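Local atomic coordinates of polyketide synthase/nonribosomal peptide synthetase hybrid RzxB (Pseudomonas fluorescens, PDB entry 5IL6), a protein that probably catalyses the dehydration of polyketide intermediates, as the dehydratase domain of a rhizoxin-producing hybrid synthase that works without a built-in acyltransferase. Residues I57-A62 and L99-S104; A187-Q192 and L207-Q212; A266-D269 and Q273-A276. All coordinates share one frame; numbering follows the deposited sequence.

Interaction 1 (I57-A62 and L99-S104); sequences IVMIQA and LFLELS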
loop_
_atom_site.group_PDB
_atom_site.type_symbol
_atom_site.label_atom_id
_atom_site.label_comp_id
_atom_site.label_asym_id
_atom_site.label_seq_id
_atom_site.Cartn_x
_atom_site.Cartn_y
_atom_site.Cartn_z
ATOM N N ILE A 57 1.176 2.828 -4.125
ATOM C CA ILE A 57 -0.210 2.633 -4.545
ATOM C C ILE A 57 -0.980 3.942 -4.433
ATOM O O ILE A 57 -1.744 4.315 -5.330
ATOM C CB ILE A 57 -0.869 1.517 -3.714
ATOM C CG1 ILE A 57 -0.279 0.157 -4.095
ATOM C CG2 ILE A 57 -2.389 1.525 -3.896
ATOM C CD1 ILE A 57 -0.707 -0.980 -3.189
ATOM N N VAL A 58 -0.802 4.648 -3.315
ATOM C CA VAL A 58 -1.487 5.923 -3.124
ATOM C C VAL A 58 -1.040 6.926 -4.178
ATOM O O VAL A 58 -1.839 7.728 -4.674
ATOM C CB VAL A 58 -1.238 6.448 -1.698
ATOM C CG1 VAL A 58 -1.781 7.865 -1.538
ATOM C CG2 VAL A 58 -1.866 5.512 -0.675
ATOM N N MET A 59 0.244 6.905 -4.530
ATOM C CA MET A 59 0.740 7.817 -5.553
ATOM C C MET A 59 0.082 7.543 -6.897
ATOM O O MET A 59 -0.252 8.477 -7.636
ATOM C CB MET A 59 2.255 7.693 -5.648
ATOM C CG MET A 59 2.926 8.699 -6.573
ATOM S SD MET A 59 4.722 8.515 -6.628
ATOM C CE MET A 59 5.085 8.115 -4.920
ATOM N N ILE A 60 -0.110 6.269 -7.236
ATOM C CA ILE A 60 -0.800 5.926 -8.475
ATOM C C ILE A 60 -2.239 6.417 -8.428
ATOM O O ILE A 60 -2.752 6.979 -9.403
ATOM C CB ILE A 60 -0.730 4.408 -8.721
ATOM C CG1 ILE A 60 0.726 3.980 -8.927
ATOM C CG2 ILE A 60 -1.578 4.018 -9.932
ATOM C CD1 ILE A 60 0.933 2.478 -8.983
ATOM N N GLN A 61 -2.912 6.214 -7.292
ATOM C CA GLN A 61 -4.291 6.670 -7.154
ATOM C C GLN A 61 -4.386 8.185 -7.294
ATOM O O GLN A 61 -5.283 8.699 -7.972
ATOM C CB GLN A 61 -4.857 6.213 -5.809
ATOM C CG GLN A 61 -5.001 4.699 -5.688
ATOM C CD GLN A 61 -5.268 4.238 -4.269
ATOM O OE1 GLN A 61 -4.999 4.957 -3.307
ATOM N NE2 GLN A 61 -5.804 3.030 -4.131
ATOM N N ALA A 62 -3.466 8.917 -6.663
ATOM C CA ALA A 62 -3.469 10.372 -6.779
ATOM C C ALA A 62 -3.196 10.810 -8.214
ATOM O O ALA A 62 -3.844 11.729 -8.726
ATOM C CB ALA A 62 -2.434 10.974 -5.831
ATOM N N LEU A 99 11.251 11.261 -6.937
ATOM C CA LEU A 99 10.572 10.067 -7.421
ATOM C C LEU A 99 9.589 10.481 -8.507
ATOM O O LEU A 99 8.686 11.286 -8.256
ATOM C CB LEU A 99 9.852 9.350 -6.275
ATOM C CG LEU A 99 9.409 7.900 -6.484
ATOM C CD1 LEU A 99 10.574 7.009 -6.870
ATOM C CD2 LEU A 99 8.768 7.384 -5.215
ATOM N N PHE A 100 9.762 9.928 -9.702
ATOM C CA PHE A 100 8.946 10.265 -10.858
ATOM C C PHE A 100 7.869 9.211 -11.084
ATOM O O PHE A 100 8.069 8.029 -10.807
ATOM C CB PHE A 100 9.814 10.377 -12.110
ATOM C CG PHE A 100 10.824 11.483 -12.047
ATOM C CD1 PHE A 100 12.050 11.283 -11.437
ATOM C CD2 PHE A 100 10.553 12.719 -12.603
ATOM C CE1 PHE A 100 12.985 12.297 -11.376
ATOM C CE2 PHE A 100 11.484 13.737 -12.548
ATOM C CZ PHE A 100 12.701 13.525 -11.933
ATOM N N LEU A 101 6.721 9.656 -11.593
ATOM C CA LEU A 101 5.641 8.763 -12.001
ATOM C C LEU A 101 5.240 9.117 -13.423
ATOM O O LEU A 101 4.856 10.260 -13.695
ATOM C CB LEU A 101 4.433 8.870 -11.064
ATOM C CG LEU A 101 3.281 7.883 -11.315
ATOM C CD1 LEU A 101 2.535 7.616 -10.018
ATOM C CD2 LEU A 101 2.302 8.380 -12.377
ATOM N N GLU A 102 5.332 8.143 -14.326
ATOM C CA GLU A 102 4.939 8.319 -15.718
ATOM C C GLU A 102 3.609 7.626 -15.964
ATOM O O GLU A 102 3.419 6.475 -15.560
ATOM C CB GLU A 102 6.002 7.765 -16.666
ATOM C CG GLU A 102 7.114 8.745 -16.982
ATOM C CD GLU A 102 8.199 8.140 -17.860
ATOM O OE1 GLU A 102 7.963 7.066 -18.450
ATOM O OE2 GLU A 102 9.287 8.742 -17.960
ATOM N N LEU A 103 2.695 8.332 -16.628
ATOM C CA LEU A 103 1.351 7.837 -16.899
ATOM C C LEU A 103 1.090 7.924 -18.394
ATOM O O LEU A 103 1.195 9.005 -18.983
ATOM C CB LEU A 103 0.311 8.648 -16.122
ATOM C CG LEU A 103 -1.067 8.028 -15.876
ATOM C CD1 LEU A 103 -1.825 8.893 -14.884
ATOM C CD2 LEU A 103 -1.867 7.871 -17.159
ATOM N N SER A 104 0.739 6.795 -19.002
ATOM C CA SER A 104 0.407 6.741 -20.417
ATOM C C SER A 104 -0.911 6.001 -20.592
ATOM O O SER A 104 -1.410 5.343 -19.676
ATOM C CB SER A 104 1.517 6.062 -21.229
ATOM O OG SER A 104 1.733 4.733 -20.787
#

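Interaction 2 (A187-Q192 and L207-Q212); sequences ARIALQ and LDAAMQ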
loop_
_atom_site.group_PDB
_atom_site.type_symbol
_atom_site.label_atom_id
_atom_site.label_comp_id
_atom_site.label_asym_id
_atom_site.label_seq_id
_atom_site.Cartn_x
_atom_site.Cartn_y
_atom_site.Cartn_z
ATOM N N ALA A 187 -8.658 -7.265 11.401
ATOM C CA ALA A 187 -7.831 -6.270 12.059
ATOM C C ALA A 187 -8.581 -4.951 12.169
ATOM O O ALA A 187 -9.389 -4.602 11.302
ATOM C CB ALA A 187 -6.519 -6.052 11.296
ATOM N N ARG A 188 -8.317 -4.230 13.254
ATOM C CA ARG A 188 -8.770 -2.857 13.419
ATOM C C ARG A 188 -7.561 -1.938 13.358
ATOM O O ARG A 188 -6.572 -2.155 14.066
ATOM C CB ARG A 188 -9.517 -2.662 14.740
ATOM C CG ARG A 188 -10.988 -3.036 14.683
ATOM C CD ARG A 188 -11.191 -4.535 14.767
ATOM N NE ARG A 188 -12.592 -4.882 14.981
ATOM C CZ ARG A 188 -13.021 -6.087 15.342
ATOM N NH1 ARG A 188 -12.156 -7.076 15.538
ATOM N NH2 ARG A 188 -14.316 -6.306 15.514
ATOM N N ILE A 189 -7.642 -0.924 12.502
ATOM C CA ILE A 189 -6.560 0.026 12.292
ATOM C C ILE A 189 -7.142 1.431 12.320
ATOM O O ILE A 189 -8.318 1.641 12.005
ATOM C CB ILE A 189 -5.818 -0.238 10.961
ATOM C CG1 ILE A 189 -6.777 -0.102 9.773
ATOM C CG2 ILE A 189 -5.188 -1.624 10.979
ATOM C CD1 ILE A 189 -6.103 -0.190 8.413
ATOM N N ALA A 190 -6.318 2.394 12.723
ATOM C CA ALA A 190 -6.741 3.786 12.736
ATOM C C ALA A 190 -5.505 4.670 12.795
ATOM O O ALA A 190 -4.491 4.297 13.389
ATOM C CB ALA A 190 -7.672 4.088 13.915
ATOM N N LEU A 191 -5.619 5.859 12.208
ATOM C CA LEU A 191 -4.523 6.817 12.222
ATOM C C LEU A 191 -4.236 7.304 13.636
ATOM O O LEU A 191 -5.131 7.409 14.481
ATOM C CB LEU A 191 -4.842 8.016 11.326
ATOM C CG LEU A 191 -4.971 7.768 9.825
ATOM C CD1 LEU A 191 -5.460 9.029 9.128
ATOM C CD2 LEU A 191 -3.638 7.323 9.246
ATOM N N GLN A 192 -2.956 7.589 13.891
ATOM C CA GLN A 192 -2.563 8.160 15.174
ATOM C C GLN A 192 -3.164 9.548 15.359
ATOM O O GLN A 192 -3.589 9.908 16.463
ATOM C CB GLN A 192 -1.039 8.218 15.266
ATOM C CG GLN A 192 -0.505 8.640 16.622
ATOM C CD GLN A 192 1.001 8.815 16.621
ATOM O OE1 GLN A 192 1.600 9.142 15.595
ATOM N NE2 GLN A 192 1.624 8.590 17.772
ATOM N N LEU A 207 -3.200 1.945 4.652
ATOM C CA LEU A 207 -2.979 0.885 3.676
ATOM C C LEU A 207 -1.798 0.015 4.084
ATOM O O LEU A 207 -1.831 -1.209 3.916
ATOM C CB LEU A 207 -2.761 1.480 2.284
ATOM C CG LEU A 207 -2.565 0.463 1.154
ATOM C CD1 LEU A 207 -3.736 -0.512 1.086
ATOM C CD2 LEU A 207 -2.386 1.170 -0.182
ATOM N N ASP A 208 -0.746 0.628 4.627
ATOM C CA ASP A 208 0.389 -0.147 5.117
ATOM C C ASP A 208 -0.010 -1.005 6.310
ATOM O O ASP A 208 0.348 -2.187 6.380
ATOM C CB ASP A 208 1.543 0.794 5.475
ATOM C CG ASP A 208 2.780 0.053 5.950
ATOM O OD1 ASP A 208 3.334 -0.743 5.166
ATOM O OD2 ASP A 208 3.214 0.291 7.098
ATOM N N ALA A 209 -0.779 -0.438 7.245
ATOM C CA ALA A 209 -1.230 -1.205 8.403
ATOM C C ALA A 209 -2.111 -2.373 7.980
ATOM O O ALA A 209 -2.042 -3.458 8.571
ATOM C CB ALA A 209 -1.983 -0.297 9.373
ATOM N N ALA A 210 -2.957 -2.169 6.968
ATOM C CA ALA A 210 -3.740 -3.277 6.436
ATOM C C ALA A 210 -2.832 -4.414 5.987
ATOM O O ALA A 210 -3.112 -5.589 6.256
ATOM C CB ALA A 210 -4.616 -2.795 5.277
ATOM N N MET A 211 -1.728 -4.082 5.314
ATOM C CA MET A 211 -0.786 -5.104 4.872
ATOM C C MET A 211 -0.057 -5.733 6.052
ATOM O O MET A 211 0.219 -6.939 6.045
ATOM C CB MET A 211 0.216 -4.500 3.890
ATOM C CG MET A 211 -0.403 -4.021 2.593
ATOM S SD MET A 211 0.846 -3.480 1.412
ATOM C CE MET A 211 -0.158 -2.543 0.268
ATOM N N GLN A 212 0.280 -4.932 7.066
ATOM C CA GLN A 212 0.915 -5.483 8.258
ATOM C C GLN A 212 0.076 -6.597 8.867
ATOM O O GLN A 212 0.620 -7.526 9.476
ATOM C CB GLN A 212 1.139 -4.384 9.297
ATOM C CG GLN A 212 2.092 -3.282 8.874
ATOM C CD GLN A 212 2.099 -2.134 9.862
ATOM O OE1 GLN A 212 1.532 -2.241 10.948
ATOM N NE2 GLN A 212 2.718 -1.021 9.483
#

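Interaction 3 (A266-D269 and Q273-A276); sequences ALFD and QCCA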
loop_
_atom_site.group_PDB
_atom_site.type_symbol
_atom_site.label_atom_id
_atom_site.label_comp_id
_atom_site.label_asym_id
_atom_site.label_seq_id
_atom_site.Cartn_x
_atom_site.Cartn_y
_atom_site.Cartn_z
ATOM N N ALA A 266 -9.626 -6.885 2.335
ATOM C CA ALA A 266 -10.726 -5.966 2.085
ATOM C C ALA A 266 -10.800 -4.993 3.249
ATOM O O ALA A 266 -10.747 -5.407 4.411
ATOM C CB ALA A 266 -12.056 -6.710 1.919
ATOM N N LEU A 267 -10.917 -3.708 2.934
ATOM C CA LEU A 267 -10.940 -2.651 3.932
ATOM C C LEU A 267 -12.363 -2.139 4.073
ATOM O O LEU A 267 -13.011 -1.810 3.072
ATOM C CB LEU A 267 -9.996 -1.511 3.542
ATOM C CG LEU A 267 -8.494 -1.805 3.654
ATOM C CD1 LEU A 267 -8.041 -2.866 2.658
ATOM C CD2 LEU A 267 -7.683 -0.533 3.473
ATOM N N PHE A 268 -12.845 -2.072 5.312
ATOM C CA PHE A 268 -14.204 -1.648 5.596
ATOM C C PHE A 268 -14.180 -0.527 6.622
ATOM O O PHE A 268 -13.285 -0.458 7.469
ATOM C CB PHE A 268 -15.063 -2.806 6.138
ATOM C CG PHE A 268 -15.043 -4.039 5.278
ATOM C CD1 PHE A 268 -14.028 -4.972 5.411
ATOM C CD2 PHE A 268 -16.044 -4.270 4.349
ATOM C CE1 PHE A 268 -14.007 -6.111 4.627
ATOM C CE2 PHE A 268 -16.028 -5.408 3.563
ATOM C CZ PHE A 268 -15.009 -6.328 3.703
ATOM N N ASP A 269 -15.180 0.345 6.550
ATOM C CA ASP A 269 -15.348 1.349 7.586
ATOM C C ASP A 269 -15.935 0.700 8.838
ATOM O O ASP A 269 -16.291 -0.481 8.851
ATOM C CB ASP A 269 -16.228 2.498 7.085
ATOM C CG ASP A 269 -17.662 2.075 6.812
ATOM O OD1 ASP A 269 -18.029 0.917 7.103
ATOM O OD2 ASP A 269 -18.429 2.912 6.292
ATOM N N GLN A 273 -19.002 -1.022 5.611
ATOM C CA GLN A 273 -19.004 -0.693 4.191
ATOM C C GLN A 273 -17.631 -0.967 3.595
ATOM O O GLN A 273 -16.615 -0.530 4.141
ATOM C CB GLN A 273 -19.357 0.778 3.976
ATOM C CG GLN A 273 -20.628 1.246 4.660
ATOM C CD GLN A 273 -21.861 1.057 3.800
ATOM O OE1 GLN A 273 -21.793 1.101 2.571
ATOM N NE2 GLN A 273 -23.001 0.848 4.446
ATOM N N CYS A 274 -17.600 -1.661 2.462
ATOM C CA CYS A 274 -16.332 -1.905 1.791
ATOM C C CYS A 274 -15.838 -0.634 1.112
ATOM O O CYS A 274 -16.548 -0.033 0.300
ATOM C CB CYS A 274 -16.470 -3.022 0.762
ATOM S SG CYS A 274 -14.880 -3.461 0.036
ATOM N N CYS A 275 -14.615 -0.225 1.445
ATOM C CA CYS A 275 -13.999 0.953 0.852
ATOM C C CYS A 275 -12.863 0.629 -0.104
ATOM O O CYS A 275 -12.615 1.406 -1.028
ATOM C CB CYS A 275 -13.471 1.884 1.952
ATOM S SG CYS A 275 -14.766 2.578 3.001
ATOM N N ALA A 276 -12.176 -0.495 0.085
ATOM C CA ALA A 276 -11.083 -0.864 -0.804
ATOM C C ALA A 276 -10.873 -2.369 -0.743
ATOM O O ALA A 276 -11.160 -3.010 0.272
ATOM C CB ALA A 276 -9.790 -0.131 -0.437
#

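Interaction 1 (I57-A62 and L99-S104)
The central helix of the first hot-dog unit, 53-67, lies against strand 98-105 of the sheet that curves round it, with M59 and I60 meeting L99 and L101. The helix and strand segments run 48° apart, and their axes come within 10.0 Å. No hydrogen bond crosses the gap; the joint is purely apolar and buried. M59 and L101 carry most of the contact. Extended through its first two torsions (CG trans to the backbone N, chi1 -174°) and bent only at the last (chi3 -38°), M59 reaches out toward the strand and turns its methyl to L99. Its CG passes L101 CD1 at 3.6 Å, the two side chains sliding past each other in opposite senses, while M59 CE reaches L99 CD2 at 3.8 Å. One methyl of L101, CD1, also sits against the helix backbone, 4.0 Å from I60 CA, and the flank of I60 joins in through CG1, 4.2 Å from the same L101 CD1. L101 thus rests one branch against two successive helix residues, M59 and I60. I113 of the next strand touches both I60 and L101, and L17 and L51, from loops, adjoin M59 and L99 respectively. A helix laid obliquely over an antiparallel sheet and sealed by aliphatic side chains is the basic layout of the hot-dog fold.

Interaction 2 (A187-Q192 and L207-Q212)
I189 of strand 184-190 pushes its branched side chain against A209 and A210 of helix 204-212, and this small cluster is the tight part of the contact. I189 CG2 lies 3.8 Å from A209 CB. The longer branch takes the place between backbone N and carbonyl carbon (chi1 61°) and extends from there, bringing I189 CD1 to 4.0 Å from A210 N and 4.3 Å from A210 CB. One isoleucine therefore spans two successive alanines, whose short side chains let the helix backbone come close: the CA atoms of I189 and A209 are 6.7 Å apart. L175, L247 and V249 of the adjacent strands also touch I189. Away from this cluster the contact thins quickly. No hydrogen bond joins the segments; R188 is poorly ordered and partly exposed, A190 points its methyl away from the helix, and beyond it the chain diverges to the exposed Q192. The helix has its own polar group on another side, where Q212 NE2 donates to D208 OD2 at 2.8 Å, arriving from above the carboxylate plane along a bent N-H (136°). Q212 OE1 meets Y158 OH, and Q212 NE2 also bonds to H172 O, so the amide is gripped at both ends. The D208-Q212 spacing is consistent with the Asp-x-x-x-Gln motif of polyketide synthase dehydratases, carried on the central helix of the second hot-dog unit.

Interaction 3 (A266-D269 and Q273-A276)
In D269 the carboxylate carbon stands between backbone N and carbonyl carbon (chi1 66°), facing Q273, and in F268 the ring swings to the side of its own backbone N (chi1 -53°), beside C274. D269 OD1 receives Q273 N at 2.6 Å, the N-H coming from above the carboxylate plane, while in return D269 N donates to Q273 O at 2.9 Å. A weak bond from Q271 N to the same OD1, of the kind found in an Asx turn, ties the carboxylate into the connecting loop as well. The Q273 side chain runs alongside that of D269, its CG 3.2 Å from D269 OD2; Q273 is poorly ordered, so this approach is less certain. Further along, strands 261-268 and 274-284 pair antiparallel. L267 N gives a nearly straight bond to A276 O at 2.8 Å, and L267 O takes C275 N at 2.8 Å plus a weaker bond from A276 N at 3.4 Å. C275 and A276 thus both face L267, a classic beta bulge that shifts the register by one before F268 pairs with C274. There, F268 CE2 lies 3.7 Å from C274 CB, and the sulfur of C274 approaches the F268 ring obliquely, 4.8 Å from its centroid. Chemically, the bulge gives L267 O one good and one weak N-H partner, and the D269 carboxylate holds the turn through the N-H of Q273 and, weakly, that of Q271, an arrangement that would probably disperse some of its negative charge.

Along the chain the three contacts follow in series: interaction 1 closes in the first hot-dog unit before interactions 2 and 3 open in the second. The centre of interaction 1 is about 22 Å from each of the others, which are about 12 Å apart. Helices 53-67 and 204-212 meet between the units, where I57 CG2 packs on L207 CD2 at 3.7 Å and I57 CD1 on M211 CE at 3.8 Å. On an adjoining flank of helix 204-212, A210 CB packs against L267 CD2, so the hairpin of interaction 3 reaches the same helix. The central helices, each held against strands, thereby join two halves into the double hot-dog architecture of dehydratases.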